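Local coordinates for protein prolyl-tRNA synthetase (Naegleria fowleri, PDB 6NAB) that probably joins proline to its cognate tRNA, activating the amino acid with ATP, as a class II aminoacyl-tRNA synthetase, at residues E182-I187 with Y265-G270; D218-V223 with T238-G243. One frame throughout, in Å; residues are numbered along the deposited sequence. Where two conformers were deposited one is given.

Contact 1: E182-I187 with Y265-G270. With PRO (proline), chain N; AMP (adenosine monophosphate), chain M.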
ATOM      1  N   GLU B 182      22.747   7.018  15.316  1.00 21.28           N
ATOM      2  CA  GLU B 182      23.236   6.528  14.032  1.00 24.56           C
ATOM      3  C   GLU B 182      22.092   6.292  13.051  1.00 21.64           C
ATOM      4  O   GLU B 182      22.193   6.661  11.874  1.00 19.34           O
ATOM      5  CB  GLU B 182      24.035   5.242  14.222  1.00 32.65           C
ATOM      6  CG  GLU B 182      24.516   4.638  12.910  1.00 48.45           C
ATOM      7  CD  GLU B 182      25.200   3.293  13.092  1.00 65.99           C
ATOM      8  OE1 GLU B 182      24.719   2.482  13.914  1.00 71.22           O
ATOM      9  OE2 GLU B 182      26.216   3.044  12.409  1.00 73.35           O
ATOM     10  N   GLU B 183      20.991   5.684  13.511  1.00 17.81           N
ATOM     11  CA  GLU B 183      19.892   5.426  12.591  1.00 19.84           C
ATOM     12  C   GLU B 183      19.263   6.722  12.087  1.00 19.14           C
ATOM     13  O   GLU B 183      18.905   6.820  10.908  1.00 16.43           O
ATOM     14  CB  GLU B 183      18.809   4.550  13.228  1.00 19.46           C
ATOM     15  CG  GLU B 183      17.717   4.215  12.194  1.00 25.42           C
ATOM     16  CD  GLU B 183      16.422   3.679  12.782  1.00 25.55           C
ATOM     17  OE1 GLU B 183      15.784   4.386  13.595  1.00 18.83           O
ATOM     18  OE2 GLU B 183      16.035   2.546  12.413  1.00 23.72           O
ATOM     19  N   VAL B 184      19.083   7.709  12.972  1.00 21.89           N
ATOM     20  CA  VAL B 184      18.452   8.966  12.564  1.00 15.24           C
ATOM     21  C   VAL B 184      19.113   9.491  11.297  1.00 15.27           C
ATOM     22  O   VAL B 184      18.445   9.818  10.308  1.00 17.51           O
ATOM     23  CB  VAL B 184      18.536  10.007  13.699  1.00 24.40           C
ATOM     24  CG1 VAL B 184      18.128  11.406  13.176  1.00 15.64           C
ATOM     25  CG2 VAL B 184      17.686   9.584  14.880  1.00 17.95           C
ATOM     26  N   PHE B 185      20.441   9.536  11.299  1.00 16.11           N
ATOM     27  CA  PHE B 185      21.165  10.136  10.188  1.00 16.35           C
ATOM     28  C   PHE B 185      21.313   9.187   9.012  1.00 18.99           C
ATOM     29  O   PHE B 185      21.457   9.653   7.881  1.00 17.53           O
ATOM     30  CB  PHE B 185      22.514  10.641  10.694  1.00 17.50           C
ATOM     31  CG  PHE B 185      22.381  11.796  11.644  1.00 21.28           C
ATOM     32  CD1 PHE B 185      22.227  13.095  11.158  1.00 22.14           C
ATOM     33  CD2 PHE B 185      22.321  11.584  13.016  1.00 22.64           C
ATOM     34  CE1 PHE B 185      22.054  14.161  12.020  1.00 19.93           C
ATOM     35  CE2 PHE B 185      22.169  12.656  13.896  1.00 24.00           C
ATOM     36  CZ  PHE B 185      22.033  13.940  13.399  1.00 25.33           C
ATOM     37  N   THR B 186      21.254   7.875   9.259  1.00 17.07           N
ATOM     38  CA  THR B 186      21.202   6.903   8.166  1.00 17.14           C
ATOM     39  C   THR B 186      19.919   7.055   7.368  1.00 15.46           C
ATOM     40  O   THR B 186      19.936   7.079   6.131  1.00 18.43           O
ATOM     41  CB  THR B 186      21.305   5.481   8.727  1.00 19.51           C
ATOM     42  OG1 THR B 186      22.558   5.327   9.391  1.00 21.16           O
ATOM     43  CG2 THR B 186      21.164   4.446   7.607  1.00 16.58           C
ATOM     44  N   ILE B 187      18.786   7.170   8.064  1.00 19.27           N
ATOM     45  CA  ILE B 187      17.516   7.395   7.373  1.00 15.63           C
ATOM     46  C   ILE B 187      17.514   8.748   6.665  1.00 16.84           C
ATOM     47  O   ILE B 187      17.008   8.875   5.537  1.00 13.27           O
ATOM     48  CB  ILE B 187      16.339   7.268   8.364  1.00 14.53           C
ATOM     49  CG1 ILE B 187      16.295   5.853   8.975  1.00 16.07           C
ATOM     50  CG2 ILE B 187      14.997   7.611   7.678  1.00 14.76           C
ATOM     51  CD1 ILE B 187      16.077   4.732   7.950  1.00 17.94           C
ATOM     52  N   TYR B 265      15.517   3.498  23.760  1.00 21.50           N
ATOM     53  CA  TYR B 265      15.681   4.715  22.969  1.00 19.05           C
ATOM     54  C   TYR B 265      14.992   4.508  21.632  1.00 21.97           C
ATOM     55  O   TYR B 265      15.169   3.459  21.000  1.00 20.24           O
ATOM     56  CB  TYR B 265      17.160   5.048  22.753  1.00 21.57           C
ATOM     57  CG  TYR B 265      17.828   5.587  23.988  1.00 26.70           C
ATOM     58  CD1 TYR B 265      17.916   6.959  24.202  1.00 26.93           C
ATOM     59  CD2 TYR B 265      18.343   4.734  24.959  1.00 24.43           C
ATOM     60  CE1 TYR B 265      18.516   7.470  25.347  1.00 30.48           C
ATOM     61  CE2 TYR B 265      18.946   5.244  26.118  1.00 30.16           C
ATOM     62  CZ  TYR B 265      19.027   6.612  26.296  1.00 33.44           C
ATOM     63  OH  TYR B 265      19.617   7.130  27.424  1.00 42.79           O
ATOM     64  N   GLN B 266      14.200   5.494  21.207  1.00 21.16           N
ATOM     65  CA  GLN B 266      13.386   5.332  20.014  1.00 20.03           C
ATOM     66  C   GLN B 266      13.586   6.458  19.005  1.00 21.68           C
ATOM     67  O   GLN B 266      13.897   7.604  19.355  1.00 16.69           O
ATOM     68  CB  GLN B 266      11.911   5.247  20.374  1.00 16.28           C
ATOM     69  CG  GLN B 266      11.538   4.024  21.222  1.00 17.12           C
ATOM     70  CD  GLN B 266      10.084   4.075  21.581  1.00 27.06           C
ATOM     71  OE1 GLN B 266       9.701   4.651  22.610  1.00 20.93           O
ATOM     72  NE2 GLN B 266       9.249   3.537  20.701  1.00 16.74           N
ATOM     73  N   ASN B 267      13.364   6.106  17.737  1.00 16.22           N
ATOM     74  CA  ASN B 267      13.276   7.046  16.625  1.00 17.73           C
ATOM     75  C   ASN B 267      11.956   6.821  15.900  1.00 19.02           C
ATOM     76  O   ASN B 267      11.383   5.727  15.938  1.00 18.88           O
ATOM     77  CB  ASN B 267      14.396   6.852  15.581  1.00 20.24           C
ATOM     78  CG  ASN B 267      15.792   6.923  16.164  1.00 24.94           C
ATOM     79  OD1 ASN B 267      16.062   7.677  17.101  1.00 19.52           O
ATOM     80  ND2 ASN B 267      16.701   6.124  15.600  1.00 14.56           N
ATOM     81  N   SER B 268      11.499   7.846  15.193  1.00 15.52           N
ATOM     82  CA  SER B 268      10.496   7.647  14.159  1.00 16.52           C
ATOM     83  C   SER B 268      10.834   8.557  12.986  1.00 17.59           C
ATOM     84  O   SER B 268      11.494   9.589  13.150  1.00 16.74           O
ATOM     85  CB  SER B 268       9.052   7.875  14.681  1.00 12.54           C
ATOM     86  OG  SER B 268       8.794   9.235  14.985  1.00 15.73           O
ATOM     87  N   TRP B 269      10.447   8.133  11.784  1.00 15.35           N
ATOM     88  CA  TRP B 269      10.851   8.871  10.592  1.00 16.24           C
ATOM     89  C   TRP B 269       9.818   8.648   9.495  1.00 16.78           C
ATOM     90  O   TRP B 269       9.325   7.530   9.314  1.00 15.98           O
ATOM     91  CB  TRP B 269      12.262   8.461  10.116  1.00 11.26           C
ATOM     92  CG  TRP B 269      12.710   7.070  10.527  1.00 15.80           C
ATOM     93  CD1 TRP B 269      13.323   6.717  11.693  1.00 16.54           C
ATOM     94  CD2 TRP B 269      12.552   5.844   9.771  1.00 14.00           C
ATOM     95  NE1 TRP B 269      13.567   5.347  11.711  1.00 16.28           N
ATOM     96  CE2 TRP B 269      13.120   4.801  10.536  1.00 12.72           C
ATOM     97  CE3 TRP B 269      12.027   5.544   8.506  1.00 15.44           C
ATOM     98  CZ2 TRP B 269      13.136   3.465  10.095  1.00 13.13           C
ATOM     99  CZ3 TRP B 269      12.041   4.222   8.067  1.00 18.08           C
ATOM    100  CH2 TRP B 269      12.600   3.199   8.862  1.00 16.63           C
ATOM    101  N   GLY B 270       9.505   9.719   8.768  1.00 11.49           N
ATOM    102  CA  GLY B 270       8.459   9.680   7.762  1.00 11.20           C
ATOM    103  C   GLY B 270       8.707  10.486   6.498  1.00 16.84           C
ATOM    104  O   GLY B 270       9.222  11.609   6.537  1.00 18.62           O
TER
HETATM  105  N   PRO N 602       5.707  10.063  13.089  1.00 16.70           N
HETATM  106  CA  PRO N 602       6.618  11.159  12.733  1.00 14.27           C
HETATM  107  C   PRO N 602       5.865  12.374  12.194  1.00 13.07           C
HETATM  108  O   PRO N 602       6.479  13.384  11.824  1.00 16.98           O
HETATM  109  CB  PRO N 602       7.514  10.541  11.649  1.00 16.41           C
HETATM  110  CG  PRO N 602       6.667   9.414  11.062  1.00 12.36           C
HETATM  111  CD  PRO N 602       5.913   8.870  12.244  1.00 14.68           C
HETATM  112  OXT PRO N 602       4.627  12.375  12.135  1.00 16.27           O
HETATM  113  P   AMP M 601       6.004  16.244  10.217  1.00 26.62           P
HETATM  114  O1P AMP M 601       5.199  15.471  11.344  1.00 23.01           O
HETATM  115  O2P AMP M 601       5.598  17.720   9.920  1.00 26.25           O
HETATM  116  O3P AMP M 601       7.491  16.074  10.505  1.00 24.65           O
HETATM  117  O5' AMP M 601       5.857  15.478   8.824  1.00 24.31           O
HETATM  118  C5' AMP M 601       6.104  14.079   8.707  1.00 21.88           C
HETATM  119  C4' AMP M 601       6.141  13.657   7.261  1.00 21.66           C
HETATM  120  O4' AMP M 601       4.828  13.881   6.678  1.00 21.44           O
HETATM  121  C3' AMP M 601       7.127  14.441   6.402  1.00 24.17           C
HETATM  122  O3' AMP M 601       7.669  13.594   5.387  1.00 24.58           O
HETATM  123  C2' AMP M 601       6.250  15.544   5.793  1.00 21.85           C
HETATM  124  O2' AMP M 601       6.725  16.040   4.566  1.00 27.54           O
HETATM  125  C1' AMP M 601       4.907  14.835   5.632  1.00 19.25           C
HETATM  126  N9  AMP M 601       3.722  15.699   5.756  1.00 17.92           N
HETATM  127  C8  AMP M 601       3.296  16.344   6.887  1.00 20.28           C
HETATM  128  N7  AMP M 601       2.103  16.884   6.780  1.00 18.28           N
HETATM  129  C5  AMP M 601       1.724  16.585   5.483  1.00 15.02           C
HETATM  130  C6  AMP M 601       0.548  16.852   4.751  1.00 17.55           C
HETATM  131  N6  AMP M 601      -0.513  17.496   5.256  1.00 17.52           N
HETATM  132  N1  AMP M 601       0.485  16.404   3.475  1.00 14.64           N
HETATM  133  C2  AMP M 601       1.527  15.732   2.978  1.00 14.48           C
HETATM  134  N3  AMP M 601       2.685  15.413   3.573  1.00 17.32           N
HETATM  135  C4  AMP M 601       2.718  15.867   4.829  1.00 14.73           C
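OE1 of E183 draws two N-H donors of the strand onto one carboxylate oxygen. N267 ND2 gives it the shorter and straighter bond, 2.8 Å from ND2 to OE1 with an N-H...O angle of 173°. The oxygen lies almost in the plane of the N267 amide, yet the amide meets it on the anti side of the carboxylate and 26° out of the carboxylate plane. From W269, NE1 adds a weak, more bent bond of 3.1 Å to the same OE1, the carboxylate standing at the edge of the indole and nearly perpendicular to it. E183 spans the gap because its CG is anti to the backbone N (chi1 -176°) and the chain beyond stays extended. The other oxygen, OE2, bonds to S172 OG, so both oxygens of this buried carboxylate are engaged; such donors would probably help to keep it ionised.

Apolar packing completes the interface one turn further along the helix. I187 is laid across a face of the W269 indole at about a right angle, its CG1 3.7 Å from the centroid of the five-membered ring in a CH-pi contact, while CD1 reaches out over the six-membered ring. Nearer the start of the segment, V184 CG2 rests 3.3 Å from N267 OD1. That oxygen is hydrogen-bonded to H241 ND1, and N267 ND2 also bonds to A180 O, so both atoms of the amide help to fix its flip.

S268 points to the other face of the strand, where its OG bonds to E121 and comes near the bound proline; further on, the backbone oxygen G270 O accepts a 2.8 Å bond from O3' of AMP. Segment 182-187 of helix 177-198 runs nearly parallel to segment 265-270 of strand 261-272, which is flanked by antiparallel strands 164-174 and 232-243.

Contact 2: D218-V223 with T238-G243; sequences DYTTTV and TSHHLG. With PRO (proline), chain N; AMP (adenosine monophosphate), chain M.
T220 OG1 and H240 ND1 meet at 2.8 Å on the ligand face of an antiparallel ladder, their side chains lying side by side and pointing the same way. T220 OG1 approaches the imidazole near its plane, at the edge, while across the ring H240 NE2 donates to O of the bound proline (2.9 Å). With both nitrogens bonded and F214 stacked on the ring, the imidazole is well fixed in rotation. T238, on the same face, donates from OG1 to AMP O3P at 2.8 Å.

Close packing marks the face of Y219, T221, S239 and H241. H241 CB sits over one face of the Y219 ring, 3.4 Å from CE1; a chi1 of 63° sets the phenol between its own backbone N and carbonyl, from where it leans across the neighbouring strand. The two rings themselves are oblique, with planes at 35°. Beside them S239 O is gripped twice by T221: T221 N bonds to that oxygen tilted from the carbonyl plane, whereas T221 OG1 lies in plane on a lone pair, 2.9 Å away.

The D218 side chain, at the partly exposed rim, is held more loosely, although its backbone is bonded firmly. D218 and Y219 both face H241 in a classic beta bulge, and H241 O accepts from both backbone nitrogens. D218 is modelled in two conformers; in the one given, OD2 and H241 NE2 share a water, which donates to OD2 over 2.6 Å, and OD1 bonds to N245 ND2, so the bridge may not be permanent.

Together the segments form part of the hairpin of strands 219-227 and 232-243 in the class II core. Helix 177-198 packs on the Y219-H241 face, strand 204-207 borders the first strand, and strand 261-272 pairs with the second.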
ATOM      1  N   ASP B 218      13.195  14.352  21.084  1.00 21.99           N
ATOM      2  CA  ASP B 218      14.356  15.044  21.624  0.58 26.05           C
ATOM      3  C   ASP B 218      14.953  15.983  20.579  1.00 25.85           C
ATOM      4  O   ASP B 218      15.271  17.132  20.902  1.00 23.28           O
ATOM      5  CB  ASP B 218      15.396  14.041  22.140  0.58 24.83           C
ATOM      6  CG  ASP B 218      15.196  13.686  23.624  0.58 29.13           C
ATOM      7  OD1 ASP B 218      14.343  14.305  24.303  0.58 28.69           O
ATOM      8  OD2 ASP B 218      15.904  12.780  24.119  0.58 30.97           O
ATOM      9  N   TYR B 219      15.092  15.528  19.328  1.00 17.45           N
ATOM     10  CA  TYR B 219      15.461  16.417  18.225  1.00 19.11           C
ATOM     11  C   TYR B 219      14.889  15.871  16.922  1.00 24.41           C
ATOM     12  O   TYR B 219      14.637  14.667  16.781  1.00 22.76           O
ATOM     13  CB  TYR B 219      16.988  16.629  18.111  1.00 18.54           C
ATOM     14  CG  TYR B 219      17.807  15.379  17.808  1.00 15.92           C
ATOM     15  CD1 TYR B 219      18.375  14.625  18.844  1.00 20.38           C
ATOM     16  CD2 TYR B 219      18.031  14.965  16.497  1.00 18.97           C
ATOM     17  CE1 TYR B 219      19.133  13.486  18.582  1.00 18.78           C
ATOM     18  CE2 TYR B 219      18.788  13.820  16.217  1.00 21.77           C
ATOM     19  CZ  TYR B 219      19.326  13.080  17.258  1.00 26.89           C
ATOM     20  OH  TYR B 219      20.061  11.945  16.970  1.00 19.36           O
ATOM     21  N   THR B 220      14.681  16.780  15.969  1.00 18.59           N
ATOM     22  CA  THR B 220      14.153  16.455  14.652  1.00 16.05           C
ATOM     23  C   THR B 220      15.177  16.880  13.610  1.00 21.70           C
ATOM     24  O   THR B 220      15.692  18.008  13.672  1.00 16.42           O
ATOM     25  CB  THR B 220      12.810  17.173  14.421  1.00 18.81           C
ATOM     26  OG1 THR B 220      11.804  16.618  15.287  1.00 18.90           O
ATOM     27  CG2 THR B 220      12.363  17.082  12.960  1.00 13.47           C
ATOM     28  N   THR B 221      15.504  15.973  12.685  1.00 15.04           N
ATOM     29  CA  THR B 221      16.312  16.313  11.517  1.00 17.03           C
ATOM     30  C   THR B 221      15.426  16.331  10.283  1.00 14.47           C
ATOM     31  O   THR B 221      14.393  15.666  10.229  1.00 15.59           O
ATOM     32  CB  THR B 221      17.464  15.326  11.300  1.00 14.97           C
ATOM     33  OG1 THR B 221      16.938  14.045  10.909  1.00 17.27           O
ATOM     34  CG2 THR B 221      18.290  15.178  12.591  1.00 14.71           C
ATOM     35  N   THR B 222      15.863  17.073   9.262  1.00 17.35           N
ATOM     36  CA  THR B 222      15.014  17.330   8.106  1.00 14.79           C
ATOM     37  C   THR B 222      15.863  17.425   6.846  1.00 16.32           C
ATOM     38  O   THR B 222      17.037  17.786   6.907  1.00 19.82           O
ATOM     39  CB  THR B 222      14.235  18.645   8.312  1.00 21.86           C
ATOM     40  OG1 THR B 222      13.427  18.922   7.171  1.00 22.63           O
ATOM     41  CG2 THR B 222      15.205  19.829   8.549  1.00 16.29           C
ATOM     42  N   VAL B 223      15.263  17.092   5.700  1.00 13.63           N
ATOM     43  CA  VAL B 223      15.812  17.469   4.396  1.00 19.38           C
ATOM     44  C   VAL B 223      14.963  18.623   3.880  1.00 16.88           C
ATOM     45  O   VAL B 223      13.774  18.449   3.606  1.00 19.55           O
ATOM     46  CB  VAL B 223      15.839  16.299   3.402  1.00 17.10           C
ATOM     47  CG1 VAL B 223      17.050  15.406   3.656  1.00 21.54           C
ATOM     48  CG2 VAL B 223      14.555  15.493   3.465  1.00 19.15           C
ATOM     49  N   THR B 238      11.236  13.888   7.402  1.00 14.39           N
ATOM     50  CA  THR B 238      11.822  14.135   8.716  1.00 17.19           C
ATOM     51  C   THR B 238      12.219  12.834   9.397  1.00 20.53           C
ATOM     52  O   THR B 238      11.602  11.783   9.206  1.00 14.39           O
ATOM     53  CB  THR B 238      10.885  14.938   9.654  1.00 21.08           C
ATOM     54  OG1 THR B 238       9.547  14.444   9.552  1.00 26.76           O
ATOM     55  CG2 THR B 238      10.903  16.413   9.304  1.00 29.70           C
ATOM     56  N   SER B 239      13.273  12.928  10.201  1.00 19.29           N
ATOM     57  CA  SER B 239      13.813  11.796  10.935  1.00 14.91           C
ATOM     58  C   SER B 239      14.024  12.244  12.378  1.00 19.21           C
ATOM     59  O   SER B 239      14.880  13.097  12.647  1.00 15.53           O
ATOM     60  CB  SER B 239      15.115  11.319  10.302  1.00 13.16           C
ATOM     61  OG  SER B 239      15.582  10.166  10.969  1.00 15.63           O
ATOM     62  N   HIS B 240      13.226  11.698  13.294  1.00 15.87           N
ATOM     63  CA  HIS B 240      13.199  12.154  14.682  1.00 16.82           C
ATOM     64  C   HIS B 240      13.924  11.185  15.600  1.00 16.67           C
ATOM     65  O   HIS B 240      13.781   9.962  15.475  1.00 13.27           O
ATOM     66  CB  HIS B 240      11.771  12.297  15.214  1.00 16.78           C
ATOM     67  CG  HIS B 240      10.824  12.964  14.274  1.00 18.82           C
ATOM     68  ND1 HIS B 240      10.906  14.303  13.956  1.00 17.53           N
ATOM     69  CD2 HIS B 240       9.760  12.474  13.589  1.00 18.29           C
ATOM     70  CE1 HIS B 240       9.943  14.605  13.102  1.00 20.48           C
ATOM     71  NE2 HIS B 240       9.225  13.517  12.873  1.00 19.20           N
ATOM     72  N   HIS B 241      14.656  11.737  16.563  1.00 16.47           N
ATOM     73  CA  HIS B 241      15.092  10.977  17.723  1.00 17.32           C
ATOM     74  C   HIS B 241      14.123  11.288  18.854  1.00 16.98           C
ATOM     75  O   HIS B 241      14.006  12.449  19.275  1.00 20.55           O
ATOM     76  CB  HIS B 241      16.523  11.323  18.125  1.00 16.10           C
ATOM     77  CG  HIS B 241      16.995  10.585  19.344  1.00 18.92           C
ATOM     78  ND1 HIS B 241      17.064   9.208  19.400  1.00 21.12           N
ATOM     79  CD2 HIS B 241      17.402  11.031  20.559  1.00 20.98           C
ATOM     80  CE1 HIS B 241      17.498   8.838  20.591  1.00 20.66           C
ATOM     81  NE2 HIS B 241      17.716   9.924  21.313  1.00 20.51           N
ATOM     82  N   LEU B 242      13.408  10.268  19.322  1.00 16.44           N
ATOM     83  CA  LEU B 242      12.434  10.455  20.389  1.00 15.74           C
ATOM     84  C   LEU B 242      13.040  10.252  21.765  1.00 20.43           C
ATOM     85  O   LEU B 242      12.350  10.471  22.769  1.00 19.31           O
ATOM     86  CB  LEU B 242      11.240   9.508  20.204  1.00 15.52           C
ATOM     87  CG  LEU B 242      10.608   9.471  18.808  1.00 24.34           C
ATOM     88  CD1 LEU B 242       9.512   8.403  18.733  1.00 20.46           C
ATOM     89  CD2 LEU B 242      10.072  10.850  18.402  1.00 21.88           C
ATOM     90  N   GLY B 243      14.315   9.870  21.840  1.00 17.68           N
ATOM     91  CA  GLY B 243      14.921   9.611  23.141  1.00 18.18           C
ATOM     92  C   GLY B 243      14.132   8.555  23.887  1.00 27.42           C
ATOM     93  O   GLY B 243      13.726   7.532  23.319  1.00 21.89           O
TER
HETATM   94  N   PRO N 602       5.707  10.063  13.089  1.00 16.70           N
HETATM   95  CA  PRO N 602       6.618  11.159  12.733  1.00 14.27           C
HETATM   96  C   PRO N 602       5.865  12.374  12.194  1.00 13.07           C
HETATM   97  O   PRO N 602       6.479  13.384  11.824  1.00 16.98           O
HETATM   98  CB  PRO N 602       7.514  10.541  11.649  1.00 16.41           C
HETATM   99  CG  PRO N 602       6.667   9.414  11.062  1.00 12.36           C
HETATM  100  CD  PRO N 602       5.913   8.870  12.244  1.00 14.68           C
HETATM  101  OXT PRO N 602       4.627  12.375  12.135  1.00 16.27           O
HETATM  102  P   AMP M 601       6.004  16.244  10.217  1.00 26.62           P
HETATM  103  O1P AMP M 601       5.199  15.471  11.344  1.00 23.01           O
HETATM  104  O2P AMP M 601       5.598  17.720   9.920  1.00 26.25           O
HETATM  105  O3P AMP M 601       7.491  16.074  10.505  1.00 24.65           O
HETATM  106  O5' AMP M 601       5.857  15.478   8.824  1.00 24.31           O
HETATM  107  C5' AMP M 601       6.104  14.079   8.707  1.00 21.88           C
HETATM  108  C4' AMP M 601       6.141  13.657   7.261  1.00 21.66           C
HETATM  109  O4' AMP M 601       4.828  13.881   6.678  1.00 21.44           O
HETATM  110  C3' AMP M 601       7.127  14.441   6.402  1.00 24.17           C
HETATM  111  O3' AMP M 601       7.669  13.594   5.387  1.00 24.58           O
HETATM  112  C2' AMP M 601       6.250  15.544   5.793  1.00 21.85           C
HETATM  113  O2' AMP M 601       6.725  16.040   4.566  1.00 27.54           O
HETATM  114  C1' AMP M 601       4.907  14.835   5.632  1.00 19.25           C
HETATM  115  N9  AMP M 601       3.722  15.699   5.756  1.00 17.92           N
HETATM  116  C8  AMP M 601       3.296  16.344   6.887  1.00 20.28           C
HETATM  117  N7  AMP M 601       2.103  16.884   6.780  1.00 18.28           N
HETATM  118  C5  AMP M 601       1.724  16.585   5.483  1.00 15.02           C
HETATM  119  C6  AMP M 601       0.548  16.852   4.751  1.00 17.55           C
HETATM  120  N6  AMP M 601      -0.513  17.496   5.256  1.00 17.52           N
HETATM  121  N1  AMP M 601       0.485  16.404   3.475  1.00 14.64           N
HETATM  122  C2  AMP M 601       1.527  15.732   2.978  1.00 14.48           C
HETATM  123  N3  AMP M 601       2.685  15.413   3.573  1.00 17.32           N
HETATM  124  C4  AMP M 601       2.718  15.867   4.829  1.00 14.73           C
HETATM  125  O   HOH W   1      17.904  11.118  23.831  1.00 26.64           O

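Contact 2 lies between the two halves of contact 1 along the chain: helix 177-198 comes first, then the hairpin of strands 219-227 and 232-243, and finally strand 261-272. Their centres are only about 7 Å apart, and strands 232-243 and 261-272 are neighbours in the sheet, with probable hydrogen bonds from H240 N to S268 O and from L242 N to Q266 O. Helix 177-198 packs against one side, while residues of both contacts reach bound proline and AMP on the other. In this class II core, three consecutive strand partners and one helical layer therefore bring together parts of the site for the two halves of a prolyl-adenylate.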